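Local coordinates for protein esterase YbfF (Escherichia coli, PDB 3BF7) that probably hydrolyses ester or thioester substrates, bound in a crevice formed between an alpha/beta-hydrolase core and a helical cap, at residues Gly33-Asp38 against Ala243-Ile248; Ile86-Gly91 against Ala232-His237; Ile106-Ala111 against Arg249-Asp254; Ala111-Pro116 against Pro207-Gln212; Ala198-Gly203 against Pro222-His227. The protein carries 1 engineered substitution. All coordinates share one frame; numbering follows the deposited sequence.

Contact 1: residues Gly33-Asp38 against Ala243-Ile248; sequences GVLARD and AVLRAI
Leu35 (chi1 -57°) and Leu245 (chi1 -76°) both carry CG anti to the carbonyl carbon, which sends their branched ends toward each other between helix 33-39 and helix 241-253, whose short segments cross at -53° with axes 10.6 Å apart. The two leucines cross obliquely, Leu35 CD2 resting 3.8 Å from Leu245 CG. The same methyl reaches Val244 CG1 at 4.0 Å, and the other one, CD1, meets Ile248 CD1 at 4.1 Å, with these two side chains nearly perpendicular. Asp38, its CG anti to the backbone N, slides past Leu245 in the opposite sense and lays CB 3.6 Å from Leu245 CD1. Its carboxylate passes beside Leu245 too, but OD1 is held by a salt bridge to Arg249, one turn further along helix 241-253. An alanine in place of Leu245 would probably loosen this helix pair, since CG and both methyls, which meet Leu35 and Asp38, are gone. In the alpha/beta-hydrolase core, helix 33-39 rests on strand 45-48 through Ala36, and helix 241-253 on strand 198-201 through Val244 and Ile248. The chemistry implies dispersion forces joining Leu35 and Leu245, beside which the Asp38 carboxylate finds its charge partner in Arg249.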
# COMPACT_ATOMS: atom_id res chain seq x y z
N GLY A 33 -7.40 3.57 -6.02
CA GLY A 33 -8.73 3.96 -6.45
C GLY A 33 -9.26 3.08 -7.56
O GLY A 33 -10.46 2.83 -7.64
N VAL A 34 -8.37 2.61 -8.44
CA VAL A 34 -8.80 1.76 -9.54
C VAL A 34 -9.46 0.49 -9.00
O VAL A 34 -10.40 -0.04 -9.60
CB VAL A 34 -7.61 1.39 -10.46
CG1 VAL A 34 -6.55 0.62 -9.69
CG2 VAL A 34 -8.11 0.58 -11.65
N LEU A 35 -8.98 0.00 -7.85
CA LEU A 35 -9.57 -1.19 -7.25
C LEU A 35 -10.87 -0.81 -6.55
O LEU A 35 -11.87 -1.53 -6.64
CB LEU A 35 -8.59 -1.83 -6.26
CG LEU A 35 -7.22 -2.21 -6.82
CD1 LEU A 35 -6.40 -2.90 -5.73
CD2 LEU A 35 -7.38 -3.12 -8.03
N ALA A 36 -10.87 0.33 -5.86
CA ALA A 36 -12.04 0.81 -5.14
C ALA A 36 -13.24 1.05 -6.05
O ALA A 36 -14.38 0.75 -5.68
CB ALA A 36 -11.70 2.09 -4.40
N ARG A 37 -12.99 1.58 -7.24
CA ARG A 37 -14.07 1.87 -8.17
C ARG A 37 -14.83 0.62 -8.58
O ARG A 37 -16.01 0.69 -8.94
CB ARG A 37 -13.53 2.62 -9.39
CG ARG A 37 -13.11 4.05 -9.07
CD ARG A 37 -12.83 4.86 -10.33
NE ARG A 37 -11.58 4.51 -10.99
CZ ARG A 37 -10.38 4.91 -10.58
NH1 ARG A 37 -10.25 5.69 -9.51
NH2 ARG A 37 -9.30 4.55 -11.26
N ASP A 38 -14.17 -0.53 -8.54
CA ASP A 38 -14.82 -1.78 -8.89
C ASP A 38 -15.44 -2.44 -7.67
O ASP A 38 -16.58 -2.90 -7.70
CB ASP A 38 -13.81 -2.74 -9.55
CG ASP A 38 -14.43 -4.07 -9.90
OD1 ASP A 38 -14.52 -4.94 -9.01
OD2 ASP A 38 -14.84 -4.25 -11.07
N ALA A 243 -6.62 -7.81 -14.22
CA ALA A 243 -6.06 -9.07 -13.75
C ALA A 243 -6.00 -9.10 -12.22
O ALA A 243 -6.26 -10.13 -11.60
CB ALA A 243 -4.66 -9.27 -14.33
N VAL A 244 -5.67 -7.96 -11.62
CA VAL A 244 -5.60 -7.89 -10.17
C VAL A 244 -7.00 -8.08 -9.58
O VAL A 244 -7.17 -8.83 -8.62
CB VAL A 244 -5.01 -6.53 -9.71
CG1 VAL A 244 -5.13 -6.38 -8.20
CG2 VAL A 244 -3.55 -6.45 -10.12
N LEU A 245 -7.99 -7.43 -10.17
CA LEU A 245 -9.36 -7.56 -9.69
C LEU A 245 -9.91 -8.97 -9.86
O LEU A 245 -10.66 -9.45 -9.01
CB LEU A 245 -10.27 -6.53 -10.37
CG LEU A 245 -10.11 -5.11 -9.83
CD1 LEU A 245 -10.76 -4.12 -10.79
CD2 LEU A 245 -10.72 -5.00 -8.44
N ARG A 246 -9.55 -9.64 -10.95
CA ARG A 246 -10.02 -11.01 -11.14
C ARG A 246 -9.48 -11.89 -10.02
O ARG A 246 -10.19 -12.73 -9.47
CB ARG A 246 -9.56 -11.57 -12.50
CG ARG A 246 -10.26 -10.94 -13.70
CD ARG A 246 -10.15 -11.84 -14.94
NE ARG A 246 -8.77 -12.05 -15.36
CZ ARG A 246 -8.08 -11.20 -16.12
NH1 ARG A 246 -8.63 -10.07 -16.54
NH2 ARG A 246 -6.82 -11.47 -16.43
N ALA A 247 -8.21 -11.68 -9.66
CA ALA A 247 -7.59 -12.46 -8.59
C ALA A 247 -8.24 -12.14 -7.25
O ALA A 247 -8.54 -13.03 -6.46
CB ALA A 247 -6.09 -12.17 -8.54
N ILE A 248 -8.46 -10.85 -7.00
CA ILE A 248 -9.09 -10.43 -5.75
C ILE A 248 -10.48 -11.03 -5.59
O ILE A 248 -10.79 -11.62 -4.56
CB ILE A 248 -9.17 -8.88 -5.66
CG1 ILE A 248 -7.77 -8.30 -5.47
CG2 ILE A 248 -10.09 -8.46 -4.52
CD1 ILE A 248 -7.72 -6.79 -5.54

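Contact 2: residues Ile86-Gly91 against Ala232-His237; sequences IGHSMG and AGHWVH
Strand 83-88 breaks at Ser89, whose positive phi of 50° forces a sharp turn into helix 90-101, consistent with the nucleophile elbow of the alpha/beta-hydrolase fold, with Gly87, Ser89 and Gly91 fitting GxSxG. Opposite it, 232-237 bends through an inverse gamma turn centred on Trp235, whose CA lies 7.9 Å from His88 CA. His88, CG anti to the backbone N, pushes its ring into an aromatic cluster. Its NE2-H bonds His234 O at 2.8 Å (N-H...O 151°), coming from above the carbonyl plane. Ser89 CB lies over one face of the His88 ring; over the other, His237 CE1 comes in edge-to-face, 3.6 Å from His88 CG. His88 CE1 points at the face of the Trp235 indole, 3.4 Å from CD1. His88 NE2 also sits over the His234 ring face, 3.7 Å from His234 NE2. An alanine at His88 would probably let the 232-237 turn drift, losing the bond to His234 O and the ring beneath His234. His234, whose ND1 bonds Asp113, is probably the catalytic base and Ser89 the nucleophile. His234 NE2 meets Ser89 OG at its ring edge, 2.9 Å away, in a weak bond bent to 116°.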
# COMPACT_ATOMS: atom_id res chain seq x y z
N ILE A 86 -6.76 -4.68 1.86
CA ILE A 86 -5.99 -4.84 0.63
C ILE A 86 -4.89 -3.78 0.68
O ILE A 86 -5.17 -2.59 0.72
CB ILE A 86 -6.86 -4.61 -0.62
CG1 ILE A 86 -8.01 -5.62 -0.65
CG2 ILE A 86 -6.02 -4.72 -1.88
CD1 ILE A 86 -8.97 -5.45 -1.82
N GLY A 87 -3.63 -4.22 0.68
CA GLY A 87 -2.55 -3.26 0.74
C GLY A 87 -1.46 -3.51 -0.28
O GLY A 87 -1.11 -4.66 -0.58
N HIS A 88 -0.93 -2.42 -0.83
CA HIS A 88 0.15 -2.50 -1.80
C HIS A 88 1.49 -2.15 -1.14
O HIS A 88 1.61 -1.11 -0.49
CB HIS A 88 -0.07 -1.52 -2.95
CG HIS A 88 1.08 -1.45 -3.90
ND1 HIS A 88 1.78 -0.29 -4.15
CD2 HIS A 88 1.66 -2.41 -4.66
CE1 HIS A 88 2.74 -0.53 -5.01
NE2 HIS A 88 2.70 -1.81 -5.34
N SER A 89 2.47 -3.03 -1.31
CA SER A 89 3.82 -2.81 -0.80
C SER A 89 3.83 -2.39 0.67
O SER A 89 3.41 -3.17 1.51
CB SER A 89 4.51 -1.77 -1.69
OG SER A 89 5.90 -2.00 -1.78
N MET A 90 4.33 -1.19 0.99
CA MET A 90 4.34 -0.74 2.39
C MET A 90 2.97 -0.94 3.04
O MET A 90 2.86 -1.35 4.19
CB MET A 90 4.75 0.73 2.47
CG MET A 90 4.68 1.34 3.86
SD MET A 90 4.95 3.13 3.83
CE MET A 90 3.35 3.68 3.17
N GLY A 91 1.92 -0.63 2.28
CA GLY A 91 0.56 -0.79 2.78
C GLY A 91 0.24 -2.25 3.03
O GLY A 91 -0.51 -2.58 3.95
N ALA A 232 3.89 -7.73 -15.38
CA ALA A 232 3.59 -6.59 -14.54
C ALA A 232 4.72 -6.27 -13.56
O ALA A 232 5.35 -7.17 -13.02
CB ALA A 232 2.30 -6.82 -13.77
N GLY A 233 4.95 -4.98 -13.37
CA GLY A 233 5.97 -4.52 -12.44
C GLY A 233 5.42 -4.38 -11.04
O GLY A 233 4.37 -4.94 -10.71
N HIS A 234 6.11 -3.59 -10.22
CA HIS A 234 5.73 -3.39 -8.82
C HIS A 234 4.34 -2.79 -8.57
O HIS A 234 3.66 -3.19 -7.63
CB HIS A 234 6.80 -2.56 -8.13
CG HIS A 234 6.57 -2.36 -6.67
ND1 HIS A 234 6.36 -3.41 -5.79
CD2 HIS A 234 6.55 -1.24 -5.91
CE1 HIS A 234 6.22 -2.94 -4.57
NE2 HIS A 234 6.33 -1.62 -4.61
N TRP A 235 3.93 -1.82 -9.38
CA TRP A 235 2.60 -1.23 -9.20
C TRP A 235 1.65 -2.03 -10.09
O TRP A 235 1.10 -1.53 -11.08
CB TRP A 235 2.62 0.26 -9.58
CG TRP A 235 3.29 1.13 -8.54
CD1 TRP A 235 2.69 1.81 -7.52
CD2 TRP A 235 4.70 1.38 -8.40
NE1 TRP A 235 3.63 2.47 -6.76
CE2 TRP A 235 4.87 2.22 -7.27
CE3 TRP A 235 5.83 0.97 -9.11
CZ2 TRP A 235 6.13 2.66 -6.85
CZ3 TRP A 235 7.08 1.41 -8.69
CH2 TRP A 235 7.22 2.25 -7.57
N VAL A 236 1.47 -3.30 -9.72
CA VAL A 236 0.64 -4.24 -10.47
C VAL A 236 -0.76 -3.73 -10.79
O VAL A 236 -1.24 -3.89 -11.92
CB VAL A 236 0.49 -5.58 -9.71
CG1 VAL A 236 -0.04 -6.65 -10.65
CG2 VAL A 236 1.82 -5.99 -9.10
N HIS A 237 -1.41 -3.12 -9.81
CA HIS A 237 -2.76 -2.60 -9.99
C HIS A 237 -2.82 -1.45 -10.99
O HIS A 237 -3.86 -1.21 -11.60
CB HIS A 237 -3.31 -2.13 -8.64
CG HIS A 237 -2.41 -1.17 -7.93
ND1 HIS A 237 -1.19 -1.55 -7.42
CD2 HIS A 237 -2.53 0.15 -7.68
CE1 HIS A 237 -0.60 -0.50 -6.88
NE2 HIS A 237 -1.39 0.55 -7.03

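Contact 3: residues Ile106-Ala111 against Arg249-Asp254; sequences IDKLVA and RRYLND
In this alpha/beta-hydrolase core, strand 108-111 of the central sheet runs nearly antiparallel to the end of the C-terminal helix 241-253, the segment axes 9.7 Å apart at 162°. The tight part gathers round the buried Tyr251. Its CG stands anti to the backbone N, so the ring reaches the strand, where the backbone N-H of Leu109 bonds the phenol oxygen at 2.9 Å, almost straight at 175° and in the ring plane. Pro197 O holds the same hydroxyl, so two bonds grip it. Val110 CG2 packs obliquely on the ring, 3.8 Å from CE2, and Lys108 CD lies over a ring face in a CH-pi contact, 4.2 Å from the centroid. Lys108 leads out to the solvent side: its chain runs fully extended beyond CG, passing Leu252 CD2 at 3.8 Å from Lys108 CD, to the helix end, where Asn253 and Asp254 are exposed. There the ammonium bonds carbonyls of the last helical turn, its charge probably offsetting the negative end of the helix dipole. NZ bonds Tyr251 O at 2.7 Å on an in-plane lone pair, whereas Leu252 O receives it from above the carbonyl plane. Asp254, the first residue past the helix, has a positive phi of 32° and turns its carboxylate back toward the lysine. The salt bridge is short, Asp254 OD2 meeting Lys108 NZ at 2.5 Å through its anti lone pair.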
# COMPACT_ATOMS: atom_id res chain seq x y z
N ILE A 106 -9.71 -8.28 11.25
CA ILE A 106 -9.50 -8.59 9.83
C ILE A 106 -10.32 -9.79 9.36
O ILE A 106 -10.41 -10.81 10.04
CB ILE A 106 -8.02 -8.92 9.55
CG1 ILE A 106 -7.12 -7.80 10.07
CG2 ILE A 106 -7.80 -9.10 8.05
CD1 ILE A 106 -5.64 -8.13 9.99
N ASP A 107 -10.91 -9.65 8.17
CA ASP A 107 -11.68 -10.73 7.57
C ASP A 107 -10.71 -11.38 6.58
O ASP A 107 -10.00 -12.32 6.92
CB ASP A 107 -12.90 -10.17 6.83
CG ASP A 107 -13.82 -11.26 6.33
OD1 ASP A 107 -13.46 -12.45 6.44
OD2 ASP A 107 -14.92 -10.93 5.83
N LYS A 108 -10.68 -10.86 5.36
CA LYS A 108 -9.77 -11.38 4.35
C LYS A 108 -8.59 -10.41 4.17
O LYS A 108 -8.65 -9.26 4.61
CB LYS A 108 -10.50 -11.61 3.03
CG LYS A 108 -11.54 -12.72 3.15
CD LYS A 108 -12.01 -13.22 1.80
CE LYS A 108 -12.91 -14.43 1.96
NZ LYS A 108 -13.27 -15.04 0.65
N LEU A 109 -7.53 -10.89 3.53
CA LEU A 109 -6.32 -10.10 3.35
C LEU A 109 -5.68 -10.28 1.98
O LEU A 109 -5.50 -11.41 1.52
CB LEU A 109 -5.31 -10.48 4.44
CG LEU A 109 -3.94 -9.78 4.50
CD1 LEU A 109 -3.35 -9.98 5.88
CD2 LEU A 109 -3.00 -10.32 3.44
N VAL A 110 -5.35 -9.16 1.35
CA VAL A 110 -4.69 -9.17 0.04
C VAL A 110 -3.45 -8.29 0.13
O VAL A 110 -3.54 -7.13 0.53
CB VAL A 110 -5.61 -8.61 -1.07
CG1 VAL A 110 -4.90 -8.67 -2.41
CG2 VAL A 110 -6.91 -9.41 -1.12
N ALA A 111 -2.31 -8.85 -0.25
CA ALA A 111 -1.04 -8.12 -0.23
C ALA A 111 -0.54 -8.07 -1.67
O ALA A 111 -0.23 -9.11 -2.26
CB ALA A 111 -0.04 -8.84 0.66
N ARG A 249 -11.32 -10.90 -6.61
CA ARG A 249 -12.67 -11.42 -6.52
C ARG A 249 -12.74 -12.94 -6.42
O ARG A 249 -13.62 -13.48 -5.75
CB ARG A 249 -13.53 -10.89 -7.67
CG ARG A 249 -13.91 -9.42 -7.45
CD ARG A 249 -14.89 -8.92 -8.49
NE ARG A 249 -15.36 -7.56 -8.21
CZ ARG A 249 -16.19 -7.24 -7.22
NH1 ARG A 249 -16.65 -8.17 -6.39
NH2 ARG A 249 -16.58 -5.98 -7.07
N ARG A 250 -11.81 -13.64 -7.07
CA ARG A 250 -11.81 -15.10 -6.98
C ARG A 250 -11.58 -15.47 -5.51
O ARG A 250 -12.23 -16.36 -4.97
CB ARG A 250 -10.68 -15.69 -7.84
CG ARG A 250 -10.51 -17.19 -7.67
CD ARG A 250 -9.33 -17.71 -8.46
NE ARG A 250 -8.96 -19.06 -8.04
CZ ARG A 250 -7.89 -19.71 -8.48
NH1 ARG A 250 -7.07 -19.14 -9.35
NH2 ARG A 250 -7.63 -20.94 -8.04
N TYR A 251 -10.66 -14.76 -4.87
CA TYR A 251 -10.33 -14.98 -3.46
C TYR A 251 -11.49 -14.58 -2.54
O TYR A 251 -11.84 -15.33 -1.63
CB TYR A 251 -9.06 -14.19 -3.12
CG TYR A 251 -8.74 -14.05 -1.65
CD1 TYR A 251 -8.43 -15.16 -0.87
CD2 TYR A 251 -8.71 -12.79 -1.05
CE1 TYR A 251 -8.09 -15.01 0.49
CE2 TYR A 251 -8.38 -12.63 0.29
CZ TYR A 251 -8.07 -13.74 1.05
OH TYR A 251 -7.75 -13.56 2.38
N LEU A 252 -12.08 -13.42 -2.79
CA LEU A 252 -13.20 -12.95 -1.96
C LEU A 252 -14.42 -13.87 -2.05
O LEU A 252 -15.14 -14.04 -1.07
CB LEU A 252 -13.59 -11.53 -2.35
CG LEU A 252 -12.55 -10.42 -2.15
CD1 LEU A 252 -13.15 -9.09 -2.55
CD2 LEU A 252 -12.09 -10.38 -0.69
N ASN A 253 -14.66 -14.44 -3.23
CA ASN A 253 -15.80 -15.34 -3.40
C ASN A 253 -15.51 -16.71 -2.77
O ASN A 253 -16.43 -17.46 -2.46
CB ASN A 253 -16.13 -15.53 -4.89
CG ASN A 253 -16.54 -14.25 -5.59
OD1 ASN A 253 -17.18 -13.38 -5.00
ND2 ASN A 253 -16.18 -14.13 -6.86
N ASP A 254 -14.22 -17.01 -2.59
CA ASP A 254 -13.71 -18.26 -2.02
C ASP A 254 -14.55 -19.50 -2.30
O ASP A 254 -14.88 -20.26 -1.40
CB ASP A 254 -13.47 -18.12 -0.49
CG ASP A 254 -14.76 -17.91 0.30
OD1 ASP A 254 -15.70 -18.71 0.13
OD2 ASP A 254 -14.83 -16.97 1.10

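Contact 4: residues Ala111-Pro116 against Pro207-Gln212; sequences AIDIAP and PYVSEQ
This is a loop-to-loop contact at the C-terminal ends of the strands of the alpha/beta-hydrolase sheet, where the chain leaving strand 106-112 meets the loop between strand 198-201 and helix 214-220. Asp113, the likely acid of a Ser-His-Asp triad, stands directly after strand 106-112, one strand earlier than the usual place for the acid in this fold. Its carboxylate, CG anti to the backbone N, crosses Tyr208 at about a right angle, with carboxylate and ring planes 50° apart and OD1 3.5 Å from Tyr208 CB. OD1 also takes bonds from Ser206 and His234 and OD2 one from Gly203, so the buried charge is well gripped and probably stays ionised. Tyr208 stacks on His234, and Ile114 CD1 touches the edge of the Tyr208 ring, 4.0 Å from Tyr208 CD1. Val209 slides past Asp113 in the opposite direction, bringing CG2 to 3.4 Å from Ile114 N. Ala115 CB packs against Tyr208 O at 3.5 Å; that carbonyl and Ala115 N are both bonded by the Tyr119 hydroxyl, which ties the loops together. A water bridges them again, lying 2.8 Å from Asp113 OD2 and accepting from Val209 N, also at 2.8 Å.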
# COMPACT_ATOMS: atom_id res chain seq x y z
N ALA A 111 -2.31 -8.85 -0.25
CA ALA A 111 -1.04 -8.12 -0.23
C ALA A 111 -0.54 -8.07 -1.67
O ALA A 111 -0.23 -9.11 -2.26
CB ALA A 111 -0.04 -8.84 0.66
N ILE A 112 -0.45 -6.86 -2.21
CA ILE A 112 -0.02 -6.67 -3.60
C ILE A 112 1.47 -6.37 -3.70
O ILE A 112 1.98 -5.42 -3.09
CB ILE A 112 -0.84 -5.53 -4.26
CG1 ILE A 112 -2.34 -5.81 -4.11
CG2 ILE A 112 -0.48 -5.42 -5.74
CD1 ILE A 112 -3.24 -4.71 -4.64
N ASP A 113 2.15 -7.21 -4.48
CA ASP A 113 3.59 -7.19 -4.73
C ASP A 113 4.44 -6.82 -3.53
O ASP A 113 5.17 -5.82 -3.53
CB ASP A 113 3.95 -6.29 -5.92
CG ASP A 113 5.25 -6.72 -6.57
OD1 ASP A 113 6.15 -5.88 -6.75
OD2 ASP A 113 5.37 -7.93 -6.90
N ILE A 114 4.37 -7.68 -2.52
CA ILE A 114 5.10 -7.47 -1.29
C ILE A 114 5.20 -8.78 -0.51
O ILE A 114 4.31 -9.64 -0.59
CB ILE A 114 4.40 -6.39 -0.42
CG1 ILE A 114 5.26 -6.00 0.77
CG2 ILE A 114 3.04 -6.90 0.04
CD1 ILE A 114 6.54 -5.28 0.39
N ALA A 115 6.30 -8.94 0.22
CA ALA A 115 6.51 -10.12 1.06
C ALA A 115 6.84 -9.62 2.46
O ALA A 115 7.39 -8.53 2.63
CB ALA A 115 7.65 -10.96 0.51
N PRO A 116 6.51 -10.41 3.49
CA PRO A 116 6.79 -10.03 4.88
C PRO A 116 8.25 -10.32 5.20
O PRO A 116 8.57 -11.27 5.93
CB PRO A 116 5.81 -10.89 5.67
CG PRO A 116 5.75 -12.14 4.86
CD PRO A 116 5.68 -11.63 3.44
N PRO A 207 10.78 -8.23 -8.33
CA PRO A 207 11.49 -9.11 -7.40
C PRO A 207 10.95 -9.10 -5.97
O PRO A 207 11.49 -9.79 -5.10
CB PRO A 207 12.91 -8.57 -7.46
CG PRO A 207 12.65 -7.09 -7.49
CD PRO A 207 11.51 -6.96 -8.49
N TYR A 208 9.91 -8.32 -5.71
CA TYR A 208 9.36 -8.22 -4.36
C TYR A 208 8.86 -9.52 -3.73
O TYR A 208 8.94 -9.68 -2.51
CB TYR A 208 8.25 -7.17 -4.31
CG TYR A 208 8.75 -5.74 -4.20
CD1 TYR A 208 8.66 -5.04 -3.00
CD2 TYR A 208 9.28 -5.08 -5.31
CE1 TYR A 208 9.08 -3.71 -2.90
CE2 TYR A 208 9.71 -3.75 -5.22
CZ TYR A 208 9.61 -3.07 -4.02
OH TYR A 208 10.01 -1.76 -3.94
N VAL A 209 8.36 -10.45 -4.54
CA VAL A 209 7.85 -11.71 -3.99
C VAL A 209 8.49 -12.94 -4.63
O VAL A 209 7.83 -13.95 -4.86
CB VAL A 209 6.31 -11.82 -4.13
CG1 VAL A 209 5.77 -12.86 -3.15
CG2 VAL A 209 5.66 -10.47 -3.88
N SER A 210 9.79 -12.85 -4.92
CA SER A 210 10.50 -13.95 -5.54
C SER A 210 10.74 -15.11 -4.56
O SER A 210 10.50 -14.98 -3.35
CB SER A 210 11.84 -13.47 -6.10
OG SER A 210 12.63 -12.89 -5.08
N GLU A 211 11.22 -16.22 -5.09
CA GLU A 211 11.48 -17.44 -4.33
C GLU A 211 12.31 -17.31 -3.06
O GLU A 211 12.08 -18.04 -2.09
CB GLU A 211 12.12 -18.48 -5.25
CG GLU A 211 12.46 -19.81 -4.58
CD GLU A 211 11.24 -20.51 -4.02
OE1 GLU A 211 10.26 -20.69 -4.77
OE2 GLU A 211 11.27 -20.89 -2.83
N GLN A 212 13.29 -16.41 -3.04
CA GLN A 212 14.13 -16.29 -1.85
C GLN A 212 13.39 -15.80 -0.61
O GLN A 212 13.92 -15.86 0.49
CB GLN A 212 15.34 -15.38 -2.11
CG GLN A 212 15.05 -13.91 -2.30
CD GLN A 212 14.86 -13.54 -3.76
OE1 GLN A 212 14.96 -12.37 -4.13
NE2 GLN A 212 14.58 -14.53 -4.59
O HOH W 1 7.26 -9.97 -7.10

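Contact 5: residues Ala198-Gly203 against Pro222-His227; sequences ALFIPG and PQARAH
The Phe200 ring has Arg225 O at its edge, near the ring plane, and Ala224 CB coming in obliquely, 3.6 Å from CE1. CG of Phe200 stands anti to the carbonyl carbon (chi1 -72°), which lays the ring along the neighbouring strand, and Leu217 of helix 214-220 touches both Phe200 and Ala224. The Pro202 ring turns its CD toward His227 O, 3.4 Å away. These groups sit on a beta-alpha-beta crossover, the last in the alpha/beta-hydrolase sheet: strand 198-201, helix 214-220 and then the outermost strand 224-226, parallel to the first and twisted by -30° against it. Ala198 pairs with Ala224, Leu199 with Arg225 and Phe200 with Ala226. Three backbone bonds approach nearly along the C=O axes: Arg225 N to Ala198 O and Phe200 N to Arg225 O, each 2.8 Å, and His227 N to Phe200 O, 2.9 Å. A fourth, Ala198 N to Gln223 O, is weak at 3.4 Å. CA-H...O contacts supplement the ladder, the shortest from Ala226 CA to Phe200 O at 3.3 Å. Leu199 and Arg225 share the sheet face opposite to Phe200; Leu199 meets Tyr251 of helix 241-253 there, and Leu199 CD1 lies 3.5 Å from Arg225 O.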
# COMPACT_ATOMS: atom_id res chain seq x y z
N ALA A 198 -4.76 -16.18 2.76
CA ALA A 198 -4.31 -14.83 2.45
C ALA A 198 -3.87 -14.80 0.99
O ALA A 198 -3.19 -15.72 0.54
CB ALA A 198 -3.14 -14.45 3.35
N LEU A 199 -4.25 -13.75 0.27
CA LEU A 199 -3.88 -13.64 -1.14
C LEU A 199 -2.72 -12.70 -1.38
O LEU A 199 -2.72 -11.56 -0.91
CB LEU A 199 -5.08 -13.16 -1.97
CG LEU A 199 -4.82 -12.96 -3.47
CD1 LEU A 199 -4.54 -14.30 -4.12
CD2 LEU A 199 -6.03 -12.29 -4.12
N PHE A 200 -1.72 -13.20 -2.10
CA PHE A 200 -0.55 -12.41 -2.47
C PHE A 200 -0.61 -12.27 -3.99
O PHE A 200 -0.81 -13.26 -4.69
CB PHE A 200 0.74 -13.09 -2.04
CG PHE A 200 0.97 -13.05 -0.57
CD1 PHE A 200 0.23 -13.87 0.28
CD2 PHE A 200 1.85 -12.13 -0.01
CE1 PHE A 200 0.36 -13.77 1.66
CE2 PHE A 200 1.99 -12.02 1.37
CZ PHE A 200 1.24 -12.84 2.21
N ILE A 201 -0.45 -11.05 -4.48
CA ILE A 201 -0.49 -10.79 -5.91
C ILE A 201 0.81 -10.15 -6.37
O ILE A 201 0.96 -8.92 -6.36
CB ILE A 201 -1.67 -9.85 -6.28
CG1 ILE A 201 -2.99 -10.45 -5.77
CG2 ILE A 201 -1.74 -9.66 -7.79
CD1 ILE A 201 -4.20 -9.56 -5.98
N PRO A 202 1.79 -10.97 -6.76
CA PRO A 202 3.08 -10.46 -7.23
C PRO A 202 3.05 -10.05 -8.70
O PRO A 202 2.26 -10.57 -9.49
CB PRO A 202 4.03 -11.64 -7.02
CG PRO A 202 3.30 -12.57 -6.09
CD PRO A 202 1.87 -12.42 -6.52
N GLY A 203 3.93 -9.12 -9.05
CA GLY A 203 4.06 -8.73 -10.44
C GLY A 203 5.10 -9.68 -11.01
O GLY A 203 6.14 -9.89 -10.40
N PRO A 222 1.00 -19.24 6.49
CA PRO A 222 0.97 -20.64 6.06
C PRO A 222 -0.00 -20.96 4.94
O PRO A 222 0.29 -21.79 4.07
CB PRO A 222 0.67 -21.41 7.35
CG PRO A 222 -0.03 -20.39 8.21
CD PRO A 222 0.74 -19.13 7.93
N GLN A 223 -1.16 -20.29 4.94
CA GLN A 223 -2.17 -20.51 3.92
C GLN A 223 -2.15 -19.45 2.82
O GLN A 223 -3.18 -19.12 2.23
CB GLN A 223 -3.56 -20.59 4.56
CG GLN A 223 -3.71 -21.78 5.51
CD GLN A 223 -5.06 -21.82 6.19
OE1 GLN A 223 -5.14 -21.97 7.41
NE2 GLN A 223 -6.13 -21.68 5.41
N ALA A 224 -0.97 -18.92 2.55
CA ALA A 224 -0.81 -17.92 1.50
C ALA A 224 -1.09 -18.55 0.14
O ALA A 224 -0.73 -19.70 -0.11
CB ALA A 224 0.61 -17.37 1.52
N ARG A 225 -1.75 -17.78 -0.72
CA ARG A 225 -2.05 -18.20 -2.08
C ARG A 225 -1.45 -17.10 -2.94
O ARG A 225 -1.71 -15.92 -2.72
CB ARG A 225 -3.57 -18.26 -2.30
CG ARG A 225 -4.29 -19.18 -1.33
CD ARG A 225 -5.80 -19.09 -1.51
NE ARG A 225 -6.50 -19.95 -0.55
CZ ARG A 225 -7.83 -20.04 -0.46
NH1 ARG A 225 -8.60 -19.32 -1.26
NH2 ARG A 225 -8.38 -20.85 0.44
N ALA A 226 -0.62 -17.48 -3.90
CA ALA A 226 0.01 -16.49 -4.77
C ALA A 226 -0.57 -16.52 -6.17
O ALA A 226 -0.76 -17.59 -6.76
CB ALA A 226 1.52 -16.72 -4.81
N HIS A 227 -0.86 -15.34 -6.70
CA HIS A 227 -1.39 -15.22 -8.05
C HIS A 227 -0.51 -14.21 -8.76
O HIS A 227 -0.71 -13.00 -8.64
CB HIS A 227 -2.83 -14.71 -8.00
CG HIS A 227 -3.51 -14.73 -9.33
ND1 HIS A 227 -2.97 -14.15 -10.46
CD2 HIS A 227 -4.68 -15.30 -9.73
CE1 HIS A 227 -3.78 -14.35 -11.49
NE2 HIS A 227 -4.82 -15.05 -11.07

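Contacts 2 and 4, with centres about 10 Å apart, together hold the probable triad: His234 ND1 of contact 2 bonds Asp113 OD1 of contact 4 at 2.7 Å. Contact 5, centred about 9 Å from contact 4, extends the same sheet, Asp113 N bonding Ile201 O at 2.8 Å. Strand 106-112 serves contacts 3 and 4 and is bonded to strand 198-201 of contact 5, where Ala111 N meets Leu199 O. Helix 241-253 serves contacts 1 and 3, whose centres lie about 12 Å apart and which are joined by the Asp38-Arg249 salt bridge. Contact 1 touches contact 2 through Val244 CG2, 3.6 Å from CG1 of Val236, two residues past His234.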